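Local structure of uncharacterized protein (Legionella longbeachae NSW150, 4JZA) at residues Leu384-Pro387 and Lys388-Gln392; Pro420-Ala423 and Thr424-Val427; Ala525-Glu528 and Leu529-Ser533; Ile619-Pro622 and Glu623-Leu626. The protein is a phosphoinositide phosphatase, classed as a phosphatidylinositol-3-phosphatase, that probably acts on lipids of the host cell that Legionella infects. One frame throughout, in Å; residues are numbered along the deposited sequence.

Interaction 1: residues Leu384-Pro387 and Lys388-Gln392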
loop_
_atom_site.group_PDB
_atom_site.type_symbol
_atom_site.label_atom_id
_atom_site.label_comp_id
_atom_site.label_asym_id
_atom_site.label_seq_id
_atom_site.Cartn_x
_atom_site.Cartn_y
_atom_site.Cartn_z
ATOM N N LEU A 384 -0.750 7.743 11.925
ATOM C CA LEU A 384 -1.606 8.407 12.902
ATOM C C LEU A 384 -1.426 7.867 14.325
ATOM O O LEU A 384 -1.896 8.484 15.292
ATOM C CB LEU A 384 -3.072 8.307 12.497
ATOM C CG LEU A 384 -3.419 8.927 11.141
ATOM C CD1 LEU A 384 -4.876 8.658 10.875
ATOM C CD2 LEU A 384 -3.131 10.417 11.133
ATOM N N ASN A 385 -0.754 6.733 14.456
ATOM C CA ASN A 385 -0.409 6.221 15.761
ATOM C C ASN A 385 1.052 6.347 16.111
ATOM O O ASN A 385 1.473 5.874 17.137
ATOM C CB ASN A 385 -0.846 4.777 15.873
ATOM C CG ASN A 385 -2.362 4.646 15.884
ATOM O OD1 ASN A 385 -3.085 5.389 16.588
ATOM N ND2 ASN A 385 -2.850 3.714 15.117
ATOM N N TRP A 386 1.811 7.029 15.275
ATOM C CA TRP A 386 3.212 7.244 15.531
ATOM C C TRP A 386 3.384 8.462 16.405
ATOM O O TRP A 386 2.459 9.208 16.579
ATOM C CB TRP A 386 3.926 7.483 14.222
ATOM C CG TRP A 386 4.067 6.305 13.390
ATOM C CD1 TRP A 386 3.942 4.988 13.771
ATOM C CD2 TRP A 386 4.460 6.292 12.018
ATOM N NE1 TRP A 386 4.215 4.148 12.692
ATOM C CE2 TRP A 386 4.545 4.928 11.614
ATOM C CE3 TRP A 386 4.736 7.301 11.087
ATOM C CZ2 TRP A 386 4.906 4.558 10.332
ATOM C CZ3 TRP A 386 5.077 6.950 9.820
ATOM C CH2 TRP A 386 5.169 5.574 9.444
ATOM N N PRO A 387 4.582 8.679 16.959
ATOM C CA PRO A 387 4.814 9.916 17.738
ATOM C C PRO A 387 4.504 11.177 16.971
ATOM O O PRO A 387 4.712 11.225 15.782
ATOM C CB PRO A 387 6.329 9.873 18.016
ATOM C CG PRO A 387 6.623 8.415 18.066
ATOM C CD PRO A 387 5.707 7.742 17.081
ATOM N N LYS A 388 4.070 12.218 17.664
ATOM C CA LYS A 388 3.815 13.490 17.002
ATOM C C LYS A 388 5.019 13.959 16.190
ATOM O O LYS A 388 4.860 14.601 15.171
ATOM C CB LYS A 388 3.412 14.566 18.012
ATOM C CG LYS A 388 1.992 14.425 18.524
ATOM C CD LYS A 388 1.435 15.761 19.009
ATOM C CE LYS A 388 -0.078 15.681 19.230
ATOM N NZ LYS A 388 -0.510 14.416 19.911
ATOM N N ALA A 389 6.217 13.640 16.639
ATOM C CA ALA A 389 7.402 14.168 15.986
ATOM C C ALA A 389 7.648 13.559 14.617
ATOM O O ALA A 389 8.073 14.259 13.724
ATOM C CB ALA A 389 8.640 13.989 16.864
ATOM N N VAL A 390 7.382 12.266 14.462
ATOM C CA VAL A 390 7.532 11.615 13.163
ATOM C C VAL A 390 6.413 12.104 12.241
ATOM O O VAL A 390 6.580 12.249 11.032
ATOM C CB VAL A 390 7.445 10.078 13.266
ATOM C CG1 VAL A 390 7.441 9.453 11.884
ATOM C CG2 VAL A 390 8.581 9.507 14.045
ATOM N N GLN A 391 5.261 12.367 12.833
ATOM C CA GLN A 391 4.091 12.697 12.072
ATOM C C GLN A 391 4.327 14.020 11.406
ATOM O O GLN A 391 3.920 14.239 10.260
ATOM C CB GLN A 391 2.884 12.739 12.999
ATOM C CG GLN A 391 1.769 11.871 12.496
ATOM C CD GLN A 391 0.747 11.525 13.532
ATOM O OE1 GLN A 391 1.083 10.957 14.558
ATOM N NE2 GLN A 391 -0.525 11.827 13.249
ATOM N N GLN A 392 5.034 14.888 12.129
ATOM C CA GLN A 392 5.402 16.220 11.648
ATOM C C GLN A 392 6.614 16.227 10.710
ATOM O O GLN A 392 6.771 17.127 9.902
ATOM C CB GLN A 392 5.683 17.144 12.837
ATOM C CG GLN A 392 4.455 17.422 13.697
ATOM C CD GLN A 392 4.734 18.346 14.902
ATOM O OE1 GLN A 392 3.925 18.430 15.822
ATOM N NE2 GLN A 392 5.873 19.042 14.892
#
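W386 and V390 meet where the chain turns into helix 388-402. The V390 branch CG1 approaches the six-membered half of the indole obliquely, with W386 CE3 3.5 Å from V390 CG1 and W386 CZ3 4.0 Å from the same methyl. V390 reaches this place because CG1 is anti to its backbone N (chi1 173°), while the indole lies beside the N of W386. From the next residue of the same turn, the side chain of Q391 runs back along the loop and crosses that of L384 at about a right angle, its amide end close to the leucine.

P387 stands at the N-cap, just before the helix. Its carbonyl starts the helix: Q391 N donates to P387 O over 3.2 Å, nearly along the C=O axis, and V390 N adds a weak bond to the same oxygen. The first amide of the helix, K388 N, is hydrogen-bonded to E198 OE1 of helix 198-206. Proline brings no polar side chain to cap the helix; E198, from a distant part of the chain, probably takes over part of that task, and its negative charge would suit the positive end of the helix dipole.

Interaction 2: residues Pro420-Ala423 and Thr424-Val427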
loop_
_atom_site.group_PDB
_atom_site.type_symbol
_atom_site.label_atom_id
_atom_site.label_comp_id
_atom_site.label_asym_id
_atom_site.label_seq_id
_atom_site.Cartn_x
_atom_site.Cartn_y
_atom_site.Cartn_z
ATOM N N PRO A 420 -13.221 15.796 5.949
ATOM C CA PRO A 420 -13.156 15.542 7.392
ATOM C C PRO A 420 -14.518 15.193 7.921
ATOM O O PRO A 420 -15.478 15.839 7.534
ATOM C CB PRO A 420 -12.736 16.887 7.974
ATOM C CG PRO A 420 -12.095 17.590 6.843
ATOM C CD PRO A 420 -12.796 17.150 5.609
ATOM N N ILE A 421 -14.606 14.176 8.770
ATOM C CA ILE A 421 -15.871 13.735 9.373
ATOM C C ILE A 421 -15.548 13.250 10.770
ATOM O O ILE A 421 -14.671 12.402 10.906
ATOM C CB ILE A 421 -16.531 12.630 8.507
ATOM C CG1 ILE A 421 -17.872 12.199 9.087
ATOM C CG2 ILE A 421 -15.637 11.395 8.309
ATOM C CD1 ILE A 421 -19.037 12.927 8.460
ATOM N N HIS A 422 -16.167 13.832 11.806
ATOM C CA HIS A 422 -15.961 13.365 13.207
ATOM C C HIS A 422 -16.590 11.977 13.406
ATOM O O HIS A 422 -17.475 11.554 12.645
ATOM C CB HIS A 422 -16.541 14.328 14.258
ATOM C CG HIS A 422 -15.674 15.515 14.564
ATOM N ND1 HIS A 422 -14.786 15.550 15.629
ATOM C CD2 HIS A 422 -15.588 16.727 13.956
ATOM C CE1 HIS A 422 -14.179 16.728 15.650
ATOM N NE2 HIS A 422 -14.648 17.458 14.646
ATOM N N ALA A 423 -16.138 11.273 14.441
ATOM C CA ALA A 423 -16.698 9.970 14.761
ATOM C C ALA A 423 -18.188 10.029 15.124
ATOM O O ALA A 423 -18.926 9.091 14.878
ATOM C CB ALA A 423 -15.913 9.331 15.881
ATOM N N THR A 424 -18.651 11.128 15.695
ATOM C CA THR A 424 -20.068 11.219 16.067
ATOM C C THR A 424 -21.026 11.370 14.877
ATOM O O THR A 424 -22.233 11.221 15.041
ATOM C CB THR A 424 -20.289 12.358 17.085
ATOM O OG1 THR A 424 -19.618 13.538 16.633
ATOM C CG2 THR A 424 -19.713 11.952 18.457
ATOM N N GLU A 425 -20.494 11.647 13.687
ATOM C CA GLU A 425 -21.308 11.872 12.485
ATOM C C GLU A 425 -21.156 10.814 11.362
ATOM O O GLU A 425 -21.983 10.775 10.446
ATOM C CB GLU A 425 -20.981 13.244 11.941
ATOM C CG GLU A 425 -21.094 14.343 12.990
ATOM C CD GLU A 425 -20.437 15.655 12.562
ATOM O OE1 GLU A 425 -19.330 15.653 11.943
ATOM O OE2 GLU A 425 -21.039 16.700 12.869
ATOM N N TYR A 426 -20.132 9.952 11.460
ATOM C CA TYR A 426 -19.725 9.061 10.369
ATOM C C TYR A 426 -20.637 7.834 10.143
ATOM O O TYR A 426 -20.753 6.933 11.010
ATOM C CB TYR A 426 -18.249 8.615 10.547
ATOM C CG TYR A 426 -17.782 7.557 9.533
ATOM C CD1 TYR A 426 -17.797 7.810 8.161
ATOM C CD2 TYR A 426 -17.373 6.305 9.946
ATOM C CE1 TYR A 426 -17.393 6.853 7.247
ATOM C CE2 TYR A 426 -16.983 5.344 9.041
ATOM C CZ TYR A 426 -16.988 5.624 7.693
ATOM O OH TYR A 426 -16.600 4.647 6.798
ATOM N N VAL A 427 -21.268 7.800 8.961
ATOM C CA VAL A 427 -22.016 6.618 8.512
ATOM C C VAL A 427 -21.251 5.906 7.395
ATOM O O VAL A 427 -21.033 6.482 6.323
ATOM C CB VAL A 427 -23.425 6.967 7.959
ATOM C CG1 VAL A 427 -24.222 5.683 7.701
ATOM C CG2 VAL A 427 -24.186 7.906 8.894
#
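I421 leans across a tight turn onto E425 and Y426. Its CB already points to the far arm of the turn, and with CG1 anti to the backbone N (chi1 -178°) the longer branch carries on in that direction. CG1 comes to rest against the base of Y426, 3.9 Å from Y426 CB and equally near its CA. The short branch, I421 CG2, lies obliquely to the tyrosine ring, 4.2 Å from Y426 CD1. At the tip of the side chain, I421 CD1 touches E425 CB at 4.0 Å. The isoleucine and tyrosine side chains are set roughly at right angles, so the isoleucine bears on the root of the tyrosine while the ring leads away.

What brings the two arms together is a type I beta turn with A423 and T424 at its corners. E425 N donates to H422 O over 3.2 Å, the donor standing well above the carbonyl plane. The extended E425 side chain reaches alongside H422, with OE1 3.9 Å from H422 CB and at the edge of the imidazole ring.

The turn belongs to the loop between strand 412-416 and helix 441-454. H422 and P420 both touch L442 of that helix, and I421 also packs on the loop residues P439 and A471 and on Y475 of the short strand 474-475. The hydroxyl of Y426 is hydrogen-bonded to L435 O and T432 OG1, which ties the turn to the later part of the same loop.

Interaction 3: residues Ala525-Glu528 and Leu529-Ser533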
loop_
_atom_site.group_PDB
_atom_site.type_symbol
_atom_site.label_atom_id
_atom_site.label_comp_id
_atom_site.label_asym_id
_atom_site.label_seq_id
_atom_site.Cartn_x
_atom_site.Cartn_y
_atom_site.Cartn_z
ATOM N N ALA A 525 -22.145 18.596 -6.795
ATOM C CA ALA A 525 -20.913 18.018 -7.287
ATOM C C ALA A 525 -20.277 18.992 -8.268
ATOM O O ALA A 525 -19.092 19.296 -8.186
ATOM C CB ALA A 525 -21.163 16.659 -7.952
ATOM N N GLY A 526 -21.063 19.493 -9.188
ATOM C CA GLY A 526 -20.538 20.430 -10.157
ATOM C C GLY A 526 -20.069 21.717 -9.539
ATOM O O GLY A 526 -19.067 22.324 -9.990
ATOM N N ARG A 527 -20.776 22.143 -8.508
ATOM C CA ARG A 527 -20.404 23.372 -7.865
ATOM C C ARG A 527 -18.990 23.203 -7.340
ATOM O O ARG A 527 -18.136 24.094 -7.556
ATOM C CB ARG A 527 -21.357 23.737 -6.748
ATOM C CG ARG A 527 -20.885 24.910 -5.892
ATOM C CD ARG A 527 -22.031 25.467 -5.050
ATOM N NE ARG A 527 -21.558 26.419 -4.059
ATOM C CZ ARG A 527 -21.003 26.104 -2.894
ATOM N NH1 ARG A 527 -20.842 24.836 -2.530
ATOM N NH2 ARG A 527 -20.597 27.079 -2.081
ATOM N N GLU A 528 -18.726 22.056 -6.693
ATOM C CA GLU A 528 -17.389 21.763 -6.183
ATOM C C GLU A 528 -16.267 21.777 -7.232
ATOM O O GLU A 528 -15.164 22.210 -6.944
ATOM C CB GLU A 528 -17.370 20.414 -5.471
ATOM C CG GLU A 528 -18.211 20.393 -4.219
ATOM C CD GLU A 528 -17.804 21.398 -3.157
ATOM O OE1 GLU A 528 -16.640 21.669 -2.967
ATOM O OE2 GLU A 528 -18.648 21.908 -2.446
ATOM N N LEU A 529 -16.535 21.254 -8.410
ATOM C CA LEU A 529 -15.531 21.138 -9.404
ATOM C C LEU A 529 -15.251 22.505 -9.925
ATOM O O LEU A 529 -14.089 22.824 -10.232
ATOM C CB LEU A 529 -15.995 20.228 -10.528
ATOM C CG LEU A 529 -16.187 18.760 -10.141
ATOM C CD1 LEU A 529 -16.726 18.030 -11.347
ATOM C CD2 LEU A 529 -14.897 18.109 -9.707
ATOM N N PHE A 530 -16.314 23.315 -10.025
ATOM C CA PHE A 530 -16.155 24.708 -10.436
ATOM C C PHE A 530 -15.429 25.548 -9.396
ATOM O O PHE A 530 -14.535 26.317 -9.738
ATOM C CB PHE A 530 -17.485 25.360 -10.783
ATOM C CG PHE A 530 -17.851 25.213 -12.214
ATOM C CD1 PHE A 530 -17.287 26.020 -13.146
ATOM C CD2 PHE A 530 -18.753 24.250 -12.623
ATOM C CE1 PHE A 530 -17.605 25.878 -14.470
ATOM C CE2 PHE A 530 -19.092 24.099 -13.949
ATOM C CZ PHE A 530 -18.520 24.927 -14.877
ATOM N N LEU A 531 -15.777 25.400 -8.125
ATOM C CA LEU A 531 -15.012 26.072 -7.109
ATOM C C LEU A 531 -13.579 25.667 -7.180
ATOM O O LEU A 531 -12.747 26.537 -7.148
ATOM C CB LEU A 531 -15.529 25.755 -5.736
ATOM C CG LEU A 531 -16.912 26.338 -5.474
ATOM C CD1 LEU A 531 -17.310 25.835 -4.117
ATOM C CD2 LEU A 531 -16.931 27.863 -5.514
ATOM N N SER A 532 -13.262 24.368 -7.301
ATOM C CA SER A 532 -11.859 23.944 -7.247
ATOM C C SER A 532 -11.121 24.402 -8.527
ATOM O O SER A 532 -9.993 24.890 -8.464
ATOM C CB SER A 532 -11.707 22.430 -6.897
ATOM O OG SER A 532 -12.036 21.568 -7.967
ATOM N N SER A 533 -11.792 24.350 -9.676
ATOM C CA SER A 533 -11.158 24.737 -10.940
ATOM C C SER A 533 -10.892 26.222 -10.962
ATOM O O SER A 533 -9.844 26.644 -11.445
ATOM C CB SER A 533 -11.992 24.334 -12.165
ATOM O OG SER A 533 -11.869 22.957 -12.485
#
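Helix 524-542 is buried at its start, and on one side of its first turns R527 and L531 pair in an i to i+4 contact. L531 CD1 sits over the centre of one guanidinium face, 3.9 Å from R527 CZ. The arginine has CG anti to the backbone N (chi1 171°) and is extended from CG to NE, then turned at chi4 (-80°), which lays the guanidinium face against L531 CD1.

The guanidinium is held by its rim as well as covered on a face. NE bonds to V511 O and NH2 to L512 O, both at the end of helix 501-513, while NH1 bonds to T477 O. E528 bends back toward the same place; its OE2 makes a long salt bridge with R527 NH1, 3.7 Å, and its OE1 is hydrogen-bonded to T477 OG1. These bonds give a buried charged pair several polar partners and would tend to favour its ionised form.

The backbone bonds are the regular i to i+4 bonds of an alpha-helix. L531 N donates to R527 O over 2.8 Å, F530 N to G526 O and S532 N to E528 O over 2.9 Å each. The carbonyl oxygen of G526 also lies at the edge of the F530 ring, 3.3 Å from F530 CD2; that ring meets H563 edge-to-face.

The arrangement is that of a buried alpha-helix packed against its neighbours 501-513 and 556-574 in this alpha/beta fold, with an arginine that donates to carbonyls near the C-terminal end of helix 501-513.

Interaction 4: residues Ile619-Pro622 and Glu623-Leu626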
loop_
_atom_site.group_PDB
_atom_site.type_symbol
_atom_site.label_atom_id
_atom_site.label_comp_id
_atom_site.label_asym_id
_atom_site.label_seq_id
_atom_site.Cartn_x
_atom_site.Cartn_y
_atom_site.Cartn_z
ATOM N N ILE A 619 -10.784 5.226 -11.586
ATOM C CA ILE A 619 -10.990 6.352 -10.720
ATOM C C ILE A 619 -12.011 5.981 -9.651
ATOM O O ILE A 619 -13.015 5.358 -9.906
ATOM C CB ILE A 619 -11.549 7.543 -11.525
ATOM C CG1 ILE A 619 -10.565 7.997 -12.620
ATOM C CG2 ILE A 619 -11.914 8.736 -10.624
ATOM C CD1 ILE A 619 -9.209 8.362 -12.081
ATOM N N LYS A 620 -11.793 6.448 -8.454
ATOM C CA LYS A 620 -12.680 6.180 -7.360
ATOM C C LYS A 620 -13.995 6.896 -7.520
ATOM O O LYS A 620 -14.020 8.094 -7.791
ATOM C CB LYS A 620 -12.014 6.642 -6.076
ATOM C CG LYS A 620 -12.256 5.741 -4.890
ATOM C CD LYS A 620 -11.543 4.392 -5.029
ATOM C CE LYS A 620 -12.111 3.398 -4.016
ATOM N NZ LYS A 620 -13.570 3.078 -4.127
ATOM N N THR A 621 -15.085 6.143 -7.395
ATOM C CA THR A 621 -16.410 6.694 -7.149
ATOM C C THR A 621 -16.786 7.836 -8.116
ATOM O O THR A 621 -17.208 8.880 -7.708
ATOM C CB THR A 621 -16.427 7.038 -5.631
ATOM O OG1 THR A 621 -16.969 5.943 -4.915
ATOM C CG2 THR A 621 -17.248 8.062 -5.307
ATOM N N PRO A 622 -16.638 7.636 -9.436
ATOM C CA PRO A 622 -16.901 8.748 -10.345
ATOM C C PRO A 622 -18.320 9.299 -10.286
ATOM O O PRO A 622 -18.517 10.503 -10.430
ATOM C CB PRO A 622 -16.660 8.136 -11.734
ATOM C CG PRO A 622 -15.838 6.921 -11.500
ATOM C CD PRO A 622 -16.290 6.413 -10.181
ATOM N N GLU A 623 -19.296 8.410 -10.133
ATOM C CA GLU A 623 -20.707 8.800 -10.115
ATOM C C GLU A 623 -21.039 9.636 -8.871
ATOM O O GLU A 623 -22.046 10.338 -8.848
ATOM C CB GLU A 623 -21.644 7.582 -10.225
ATOM C CG GLU A 623 -21.813 7.062 -11.648
ATOM C CD GLU A 623 -22.453 5.672 -11.757
ATOM O OE1 GLU A 623 -22.358 4.886 -10.806
ATOM O OE2 GLU A 623 -23.022 5.333 -12.818
ATOM N N TRP A 624 -20.197 9.623 -7.851
ATOM C CA TRP A 624 -20.443 10.540 -6.756
ATOM C C TRP A 624 -19.910 11.927 -7.047
ATOM O O TRP A 624 -20.567 12.887 -6.721
ATOM C CB TRP A 624 -19.835 10.047 -5.461
ATOM C CG TRP A 624 -19.995 11.002 -4.370
ATOM C CD1 TRP A 624 -19.015 11.586 -3.660
ATOM C CD2 TRP A 624 -21.224 11.500 -3.849
ATOM N NE1 TRP A 624 -19.545 12.430 -2.712
ATOM C CE2 TRP A 624 -20.903 12.383 -2.806
ATOM C CE3 TRP A 624 -22.570 11.269 -4.152
ATOM C CZ2 TRP A 624 -21.859 13.053 -2.088
ATOM C CZ3 TRP A 624 -23.516 11.922 -3.443
ATOM C CH2 TRP A 624 -23.164 12.828 -2.427
ATOM N N TYR A 625 -18.717 12.006 -7.643
ATOM C CA TYR A 625 -17.955 13.270 -7.818
ATOM C C TYR A 625 -18.314 14.031 -9.110
ATOM O O TYR A 625 -18.049 15.271 -9.234
ATOM C CB TYR A 625 -16.437 12.985 -7.790
ATOM C CG TYR A 625 -15.973 12.485 -6.466
ATOM C CD1 TYR A 625 -16.118 13.270 -5.333
ATOM C CD2 TYR A 625 -15.417 11.202 -6.304
ATOM C CE1 TYR A 625 -15.739 12.816 -4.084
ATOM C CE2 TYR A 625 -14.996 10.741 -5.049
ATOM C CZ TYR A 625 -15.175 11.563 -3.926
ATOM O OH TYR A 625 -14.803 11.199 -2.633
ATOM N N LEU A 626 -18.865 13.295 -10.085
ATOM C CA LEU A 626 -19.198 13.875 -11.376
ATOM C C LEU A 626 -20.612 14.313 -11.302
ATOM O O LEU A 626 -21.416 13.680 -10.666
ATOM C CB LEU A 626 -19.054 12.861 -12.510
ATOM C CG LEU A 626 -17.648 12.409 -12.941
ATOM C CD1 LEU A 626 -17.713 11.271 -13.953
ATOM C CD2 LEU A 626 -16.881 13.574 -13.538
#
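T621 and P622 open the short helix 622-625, T621 at the N-cap and P622 in the first turn, a place proline suits because no acceptor is needed for its missing N-H. The close-packed part is the inner side. P622 O takes L626 N at 2.8 Å, nearly in line with the carbonyl, and P622 CB lies 4.0 Å from L626 CD1; both residues are buried. T621 O accepts W624 N at 3.1 Å, from above its carbonyl plane, and Y625 N only weakly. The threonine methyl, anti to its backbone N, touches both aromatic residues: T621 CG2 is 3.3 Å from W624 CB and 3.5 Å from Y625 CE2.

The looser part is made of the partly exposed residues K620, E623 and W624, whose side-chain ends lead off in different directions: K620 NZ forms salt bridges with D648 and D433, and E623 with R635 and K645. The W624 ring stacks on Y468 and its NE1 is hydrogen-bonded to Y468 O, though its CD1 still lies over the Y625 face, offset toward the rim. The Y625 ring instead swings back over the loop, where its edge meets the backbone: K620 O lies near the ring plane, 3.7 Å from Y625 CD2.

The four contacts follow one another along the chain; each closes only a turn of its own, and none nests in or crosses another. Interaction 1 begins helix 388-402, and interaction 2 turns the loop after strand 412-416; their nearest atoms are about 10 Å apart, yet L384 and P420 both rest on helix 441-454. Interaction 3 lies at the start of helix 524-542, which leads to strand 545-549 of the mixed sheet. Interaction 4 forms the short helix 622-625 and touches interaction 3 directly, A525 CB lying 3.6 Å from Y625 O. Those two also share helix 556-574, where L529 and Y625 both pack on I559.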